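Local coordinates for protein aminodeoxyfutalosine deaminase (Deinococcus radiodurans, PDB 2IMR) that catalyses the zinc-dependent deamination of aminodeoxyfutalosine to futalosine in menaquinone biosynthesis, at residues P93-A98 against N363-V368; V323-S328 against G352-A357. All coordinates share one frame; numbering follows the deposited sequence.

Both contacts lie near the ends of TIM-barrel strands in the amidohydrolase domain, with centres about 10 Å apart. Contact 2 is nested inside the chain loop that contact 1 closes. It holds D354, whose side chain is about 3 Å from the zinc ion. Contact 1 lies further out: the N97 side chain is about 9 Å from the metal. The contacts meet directly. R327 of contact 2 forms salt bridges from NE to E367 OE2 and from NH1 to E366 OE1 of contact 1, both 2.7 Å. N97 OD1 also packs 3.4 Å from G352 CA. Contact 1 thus backs the loop that carries the zinc ligand.

Contact 1 (P93-A98 against N363-V368); sequences PPPVNA and NVREEV
V364 and R365 carry this contact, packing on P94-N97, the residues that lead into the first barrel strand and the first residue of that strand. N363 comes first and works mainly within its own segment. Its OD1 accepts from R365 N at 3.0 Å and caps the turn that leads into helix 365-374. The same oxygen takes R365 NH1, also at 3.0 Å, from the opposite face of the amide plane. This second bond lies in the guanidinium plane and so restrains the rotation of that group.

V364 follows. With CG1 anti to the backbone N (chi1 169°), that methyl turns to P95, and CG2, anti to the carbonyl carbon, turns to N97 and V96 O. CG1 lies 3.9 Å from P95 CB. The P95 and V364 side chains slide past each other in opposite directions. CG2 presses on N97, 3.4 Å from its CA, and also meets its CB and CG. V96 O is 3.5 Å from V364 CG2. The amide of N97 also touches CG2, and its ND2 makes a hydrogen bond to T353 OG1.

R365 is extended from CG to NE and crosses the P95 ring at about a right angle. Its CG touches P95 CG at 3.8 Å. P95 CD sits 3.8 Å above the guanidinium plane, over the centre. R365 NH2 passes P94 CB obliquely at 4.1 Å. The guanidinium is also held by L144 O, to which NH2 donates, and by a cation-pi contact with W414.

A98 is joined to L351 by a backbone hydrogen bond. The contact therefore joins the start of the first strand and the residues before it to the helical segment that follows the eighth, where a TIM barrel closes on itself.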
ATOM      1  N   PRO A  93      -6.367   8.316  14.392  1.00 23.31           N
ATOM      2  CA  PRO A  93      -4.916   8.486  14.350  1.00 23.53           C
ATOM      3  C   PRO A  93      -4.520   8.775  12.905  1.00 23.90           C
ATOM      4  O   PRO A  93      -5.291   8.492  11.985  1.00 22.14           O
ATOM      5  CB  PRO A  93      -4.400   7.129  14.826  1.00 23.95           C
ATOM      6  CG  PRO A  93      -5.481   6.672  15.764  1.00 24.09           C
ATOM      7  CD  PRO A  93      -6.732   7.026  15.006  1.00 24.73           C
ATOM      8  N   PRO A  94      -3.329   9.359  12.684  1.00 23.40           N
ATOM      9  CA  PRO A  94      -2.918   9.643  11.306  1.00 23.73           C
ATOM     10  C   PRO A  94      -2.879   8.339  10.513  1.00 22.98           C
ATOM     11  O   PRO A  94      -2.385   7.323  11.002  1.00 20.44           O
ATOM     12  CB  PRO A  94      -1.538  10.273  11.479  1.00 25.88           C
ATOM     13  CG  PRO A  94      -1.048   9.685  12.771  1.00 25.72           C
ATOM     14  CD  PRO A  94      -2.275   9.741  13.635  1.00 26.55           C
ATOM     15  N   PRO A  95      -3.401   8.352   9.279  1.00 22.33           N
ATOM     16  CA  PRO A  95      -3.411   7.141   8.455  1.00 20.22           C
ATOM     17  C   PRO A  95      -2.046   6.680   7.968  1.00 19.73           C
ATOM     18  O   PRO A  95      -1.105   7.463   7.848  1.00 18.65           O
ATOM     19  CB  PRO A  95      -4.332   7.523   7.305  1.00 21.01           C
ATOM     20  CG  PRO A  95      -4.010   8.979   7.112  1.00 20.81           C
ATOM     21  CD  PRO A  95      -3.971   9.495   8.539  1.00 21.97           C
ATOM     22  N   VAL A  96      -1.954   5.389   7.692  1.00 17.95           N
ATOM     23  CA  VAL A  96      -0.729   4.792   7.194  1.00 18.13           C
ATOM     24  C   VAL A  96      -0.787   4.763   5.670  1.00 17.84           C
ATOM     25  O   VAL A  96      -1.819   4.422   5.089  1.00 17.40           O
ATOM     26  CB  VAL A  96      -0.575   3.337   7.695  1.00 18.01           C
ATOM     27  CG1 VAL A  96       0.570   2.644   6.956  1.00 20.91           C
ATOM     28  CG2 VAL A  96      -0.330   3.328   9.201  1.00 20.63           C
ATOM     29  N   ASN A  97       0.312   5.142   5.027  1.00 16.04           N
ATOM     30  CA  ASN A  97       0.376   5.100   3.573  1.00 16.51           C
ATOM     31  C   ASN A  97       1.078   3.780   3.336  1.00 15.51           C
ATOM     32  O   ASN A  97       2.312   3.717   3.313  1.00 14.24           O
ATOM     33  CB  ASN A  97       1.220   6.241   3.015  1.00 13.17           C
ATOM     34  CG  ASN A  97       1.097   6.358   1.509  1.00 15.77           C
ATOM     35  OD1 ASN A  97       0.811   5.373   0.827  1.00 13.28           O
ATOM     36  ND2 ASN A  97       1.326   7.553   0.982  1.00 12.58           N
ATOM     37  N   ALA A  98       0.276   2.732   3.169  1.00 14.71           N
ATOM     38  CA  ALA A  98       0.767   1.367   3.006  1.00 13.94           C
ATOM     39  C   ALA A  98       1.488   1.030   1.712  1.00 15.19           C
ATOM     40  O   ALA A  98       2.051  -0.058   1.584  1.00 13.37           O
ATOM     41  CB  ALA A  98      -0.386   0.383   3.232  1.00 13.80           C
ATOM     42  N   ASN A 363      -0.787  11.856   0.726  1.00 17.86           N
ATOM     43  CA  ASN A 363      -1.775  11.955   1.799  1.00 17.56           C
ATOM     44  C   ASN A 363      -2.923  10.954   1.668  1.00 15.82           C
ATOM     45  O   ASN A 363      -3.850  11.168   0.893  1.00 16.95           O
ATOM     46  CB  ASN A 363      -2.343  13.376   1.830  1.00 17.82           C
ATOM     47  CG  ASN A 363      -3.176  13.640   3.059  1.00 19.10           C
ATOM     48  OD1 ASN A 363      -3.464  12.726   3.832  1.00 18.50           O
ATOM     49  ND2 ASN A 363      -3.571  14.898   3.251  1.00 21.20           N
ATOM     50  N   VAL A 364      -2.872   9.880   2.449  1.00 16.80           N
ATOM     51  CA  VAL A 364      -3.910   8.845   2.408  1.00 17.94           C
ATOM     52  C   VAL A 364      -5.303   9.340   2.800  1.00 17.27           C
ATOM     53  O   VAL A 364      -6.305   8.716   2.451  1.00 17.98           O
ATOM     54  CB  VAL A 364      -3.520   7.631   3.300  1.00 18.10           C
ATOM     55  CG1 VAL A 364      -4.708   6.683   3.473  1.00 22.68           C
ATOM     56  CG2 VAL A 364      -2.373   6.879   2.652  1.00 21.32           C
ATOM     57  N   ARG A 365      -5.384  10.459   3.517  1.00 17.11           N
ATOM     58  CA  ARG A 365      -6.697  10.983   3.896  1.00 17.30           C
ATOM     59  C   ARG A 365      -7.491  11.248   2.620  1.00 17.27           C
ATOM     60  O   ARG A 365      -8.716  11.124   2.588  1.00 18.69           O
ATOM     61  CB  ARG A 365      -6.557  12.291   4.686  1.00 15.88           C
ATOM     62  CG  ARG A 365      -5.740  12.164   5.962  1.00 18.13           C
ATOM     63  CD  ARG A 365      -5.637  13.513   6.653  1.00 20.11           C
ATOM     64  NE  ARG A 365      -4.827  13.478   7.865  1.00 20.65           N
ATOM     65  CZ  ARG A 365      -3.517  13.254   7.890  1.00 24.35           C
ATOM     66  NH1 ARG A 365      -2.851  13.037   6.763  1.00 23.45           N
ATOM     67  NH2 ARG A 365      -2.865  13.268   9.044  1.00 27.15           N
ATOM     68  N   GLU A 366      -6.778  11.615   1.566  1.00 16.43           N
ATOM     69  CA  GLU A 366      -7.402  11.905   0.289  1.00 17.09           C
ATOM     70  C   GLU A 366      -7.873  10.641  -0.430  1.00 17.94           C
ATOM     71  O   GLU A 366      -8.806  10.689  -1.232  1.00 18.01           O
ATOM     72  CB  GLU A 366      -6.431  12.724  -0.567  1.00 19.27           C
ATOM     73  CG  GLU A 366      -6.341  14.176  -0.068  1.00 21.42           C
ATOM     74  CD  GLU A 366      -5.131  14.941  -0.574  1.00 23.85           C
ATOM     75  OE1 GLU A 366      -4.518  14.528  -1.575  1.00 22.56           O
ATOM     76  OE2 GLU A 366      -4.801  15.980   0.035  1.00 26.60           O
ATOM     77  N   GLU A 367      -7.242   9.511  -0.129  1.00 15.98           N
ATOM     78  CA  GLU A 367      -7.642   8.248  -0.741  1.00 16.27           C
ATOM     79  C   GLU A 367      -8.931   7.781  -0.083  1.00 16.62           C
ATOM     80  O   GLU A 367      -9.758   7.131  -0.712  1.00 15.54           O
ATOM     81  CB  GLU A 367      -6.557   7.184  -0.554  1.00 16.97           C
ATOM     82  CG  GLU A 367      -5.229   7.510  -1.235  1.00 16.12           C
ATOM     83  CD  GLU A 367      -5.332   7.615  -2.751  1.00 18.65           C
ATOM     84  OE1 GLU A 367      -6.342   7.154  -3.324  1.00 16.30           O
ATOM     85  OE2 GLU A 367      -4.382   8.149  -3.372  1.00 17.40           O
ATOM     86  N   VAL A 368      -9.094   8.115   1.195  1.00 16.79           N
ATOM     87  CA  VAL A 368     -10.299   7.741   1.925  1.00 17.36           C
ATOM     88  C   VAL A 368     -11.479   8.462   1.284  1.00 17.57           C
ATOM     89  O   VAL A 368     -12.525   7.868   1.029  1.00 17.89           O
ATOM     90  CB  VAL A 368     -10.190   8.133   3.422  1.00 17.62           C
ATOM     91  CG1 VAL A 368     -11.550   7.996   4.112  1.00 18.84           C
ATOM     92  CG2 VAL A 368      -9.167   7.238   4.112  1.00 17.63           C
TER

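Contact 2 (V323-S328 against G352-A357); sequences VTCPRS and GTDSVA
The G352-A357 loop leaves the eighth strand of the TIM barrel with the zinc ligand D354 and packs on V323-S328, the end of the seventh strand and the start of the helix after it. G352 N donates to T324 O at 3.0 Å, with an N-H...O angle of 152°, and so extends the pairing of the two strands just past the end of the eighth. Next to it, C325 CA makes a CH...O contact with G352 O at 3.3 Å. C325 SG lies alongside the peptide of G352, 3.8 Å from its C. With D354 CG anti to the backbone N (chi1 -151°), the carboxylate carbon is set beside S328. S328 OG donates to D354 OD2 at 2.7 Å, on the anti side of the carboxylate and 20° out of its plane. The same OG also bonds to S358 OG. D354 CB rests on S328 CB at 3.6 Å. An alanine in place of D354 would probably leave S328 OG without this acceptor and the zinc ion short of a ligand. A water bridges the backbones, donating to T353 O at 2.7 Å and accepting from S328 N. T353 CG2 meets the guanidinium edge of R327, held by the glutamates of contact 1, 3.9 Å from NH2. H99, H101 and H240 complete the metal site, the mononuclear zinc centre of an amidohydrolase deaminase, with its aspartate following the eighth strand.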
ATOM      1  N   VAL A 323      -3.218  -4.120  -0.638  1.00 16.73           N
ATOM      2  CA  VAL A 323      -3.190  -2.666  -0.543  1.00 14.96           C
ATOM      3  C   VAL A 323      -3.805  -2.090  -1.809  1.00 14.61           C
ATOM      4  O   VAL A 323      -3.414  -2.456  -2.916  1.00 12.56           O
ATOM      5  CB  VAL A 323      -1.752  -2.116  -0.402  1.00 16.42           C
ATOM      6  CG1 VAL A 323      -1.795  -0.589  -0.275  1.00 13.85           C
ATOM      7  CG2 VAL A 323      -1.073  -2.725   0.812  1.00 14.80           C
ATOM      8  N   THR A 324      -4.782  -1.203  -1.653  1.00 12.56           N
ATOM      9  CA  THR A 324      -5.409  -0.586  -2.812  1.00 13.21           C
ATOM     10  C   THR A 324      -4.988   0.887  -2.850  1.00 14.13           C
ATOM     11  O   THR A 324      -4.838   1.513  -1.803  1.00 12.36           O
ATOM     12  CB  THR A 324      -6.958  -0.729  -2.750  1.00 13.14           C
ATOM     13  OG1 THR A 324      -7.559  -0.107  -3.895  1.00 11.94           O
ATOM     14  CG2 THR A 324      -7.512  -0.093  -1.487  1.00 15.55           C
ATOM     15  N   CYS A 325      -4.763   1.411  -4.058  1.00 13.37           N
ATOM     16  CA  CYS A 325      -4.359   2.804  -4.279  1.00 13.47           C
ATOM     17  C   CYS A 325      -5.410   3.395  -5.227  1.00 14.22           C
ATOM     18  O   CYS A 325      -5.227   3.426  -6.445  1.00 14.70           O
ATOM     19  CB  CYS A 325      -2.964   2.858  -4.928  1.00 13.93           C
ATOM     20  SG  CYS A 325      -1.644   1.987  -4.006  1.00 13.72           S
ATOM     21  N   PRO A 326      -6.534   3.869  -4.669  1.00 14.98           N
ATOM     22  CA  PRO A 326      -7.653   4.453  -5.418  1.00 15.66           C
ATOM     23  C   PRO A 326      -7.332   5.444  -6.533  1.00 14.74           C
ATOM     24  O   PRO A 326      -7.595   5.175  -7.703  1.00 13.11           O
ATOM     25  CB  PRO A 326      -8.512   5.072  -4.318  1.00 14.47           C
ATOM     26  CG  PRO A 326      -8.275   4.161  -3.170  1.00 14.40           C
ATOM     27  CD  PRO A 326      -6.780   3.969  -3.224  1.00 13.54           C
ATOM     28  N   ARG A 327      -6.778   6.597  -6.183  1.00 14.34           N
ATOM     29  CA  ARG A 327      -6.482   7.589  -7.204  1.00 13.58           C
ATOM     30  C   ARG A 327      -5.554   7.074  -8.290  1.00 14.93           C
ATOM     31  O   ARG A 327      -5.794   7.302  -9.475  1.00 12.51           O
ATOM     32  CB  ARG A 327      -5.911   8.849  -6.555  1.00 14.00           C
ATOM     33  CG  ARG A 327      -6.954   9.578  -5.728  1.00 15.49           C
ATOM     34  CD  ARG A 327      -6.383  10.835  -5.096  1.00 17.78           C
ATOM     35  NE  ARG A 327      -5.304  10.527  -4.165  1.00 17.73           N
ATOM     36  CZ  ARG A 327      -4.655  11.443  -3.455  1.00 17.69           C
ATOM     37  NH1 ARG A 327      -4.977  12.729  -3.570  1.00 13.92           N
ATOM     38  NH2 ARG A 327      -3.685  11.075  -2.632  1.00 15.97           N
ATOM     39  N   SER A 328      -4.497   6.373  -7.890  1.00 14.72           N
ATOM     40  CA  SER A 328      -3.558   5.833  -8.857  1.00 14.81           C
ATOM     41  C   SER A 328      -4.262   4.946  -9.883  1.00 15.13           C
ATOM     42  O   SER A 328      -4.025   5.074 -11.084  1.00 14.60           O
ATOM     43  CB  SER A 328      -2.464   5.024  -8.150  1.00 14.43           C
ATOM     44  OG  SER A 328      -1.553   4.487  -9.094  1.00 13.71           O
ATOM     45  N   GLY A 352      -3.076   2.912   0.163  1.00 14.35           N
ATOM     46  CA  GLY A 352      -1.818   3.518  -0.239  1.00 14.00           C
ATOM     47  C   GLY A 352      -2.146   4.579  -1.277  1.00 12.07           C
ATOM     48  O   GLY A 352      -3.259   4.608  -1.793  1.00 11.78           O
ATOM     49  N   THR A 353      -1.192   5.455  -1.582  1.00 13.62           N
ATOM     50  CA  THR A 353      -1.409   6.499  -2.576  1.00 14.24           C
ATOM     51  C   THR A 353      -0.609   6.171  -3.828  1.00 15.73           C
ATOM     52  O   THR A 353      -0.832   6.755  -4.888  1.00 15.45           O
ATOM     53  CB  THR A 353      -0.899   7.872  -2.077  1.00 14.63           C
ATOM     54  OG1 THR A 353       0.512   7.782  -1.830  1.00 14.51           O
ATOM     55  CG2 THR A 353      -1.607   8.289  -0.793  1.00 14.51           C
ATOM     56  N   ASP A 354       0.318   5.225  -3.692  1.00 15.17           N
ATOM     57  CA  ASP A 354       1.220   4.854  -4.779  1.00 15.89           C
ATOM     58  C   ASP A 354       2.127   6.088  -4.894  1.00 14.80           C
ATOM     59  O   ASP A 354       1.990   7.019  -4.104  1.00 17.02           O
ATOM     60  CB  ASP A 354       0.449   4.625  -6.081  1.00 17.88           C
ATOM     61  CG  ASP A 354       1.123   3.620  -6.985  1.00 17.92           C
ATOM     62  OD1 ASP A 354       2.293   3.277  -6.730  1.00 21.47           O
ATOM     63  OD2 ASP A 354       0.486   3.178  -7.961  1.00 19.77           O
ATOM     64  N   SER A 355       3.058   6.110  -5.842  1.00 15.96           N
ATOM     65  CA  SER A 355       3.932   7.282  -5.984  1.00 14.81           C
ATOM     66  C   SER A 355       3.079   8.470  -6.435  1.00 15.06           C
ATOM     67  O   SER A 355       1.968   8.284  -6.935  1.00 14.56           O
ATOM     68  CB  SER A 355       5.022   7.020  -7.023  1.00 14.30           C
ATOM     69  OG  SER A 355       4.561   7.331  -8.324  1.00 15.69           O
ATOM     70  N   VAL A 356       3.591   9.689  -6.272  1.00 15.28           N
ATOM     71  CA  VAL A 356       2.827  10.868  -6.671  1.00 16.52           C
ATOM     72  C   VAL A 356       2.674  10.998  -8.185  1.00 18.01           C
ATOM     73  O   VAL A 356       1.876  11.807  -8.668  1.00 18.50           O
ATOM     74  CB  VAL A 356       3.465  12.168  -6.134  1.00 17.38           C
ATOM     75  CG1 VAL A 356       3.406  12.182  -4.616  1.00 18.06           C
ATOM     76  CG2 VAL A 356       4.900  12.283  -6.621  1.00 19.51           C
ATOM     77  N   ALA A 357       3.436  10.213  -8.939  1.00 17.86           N
ATOM     78  CA  ALA A 357       3.332  10.271 -10.391  1.00 18.26           C
ATOM     79  C   ALA A 357       1.907   9.921 -10.819  1.00 19.10           C
ATOM     80  O   ALA A 357       1.366  10.525 -11.747  1.00 18.15           O
ATOM     81  CB  ALA A 357       4.321   9.311 -11.036  1.00 18.90           C
TER
HETATM   82  O   HOH W   1      -3.465   6.400  -5.215  1.00 14.70           O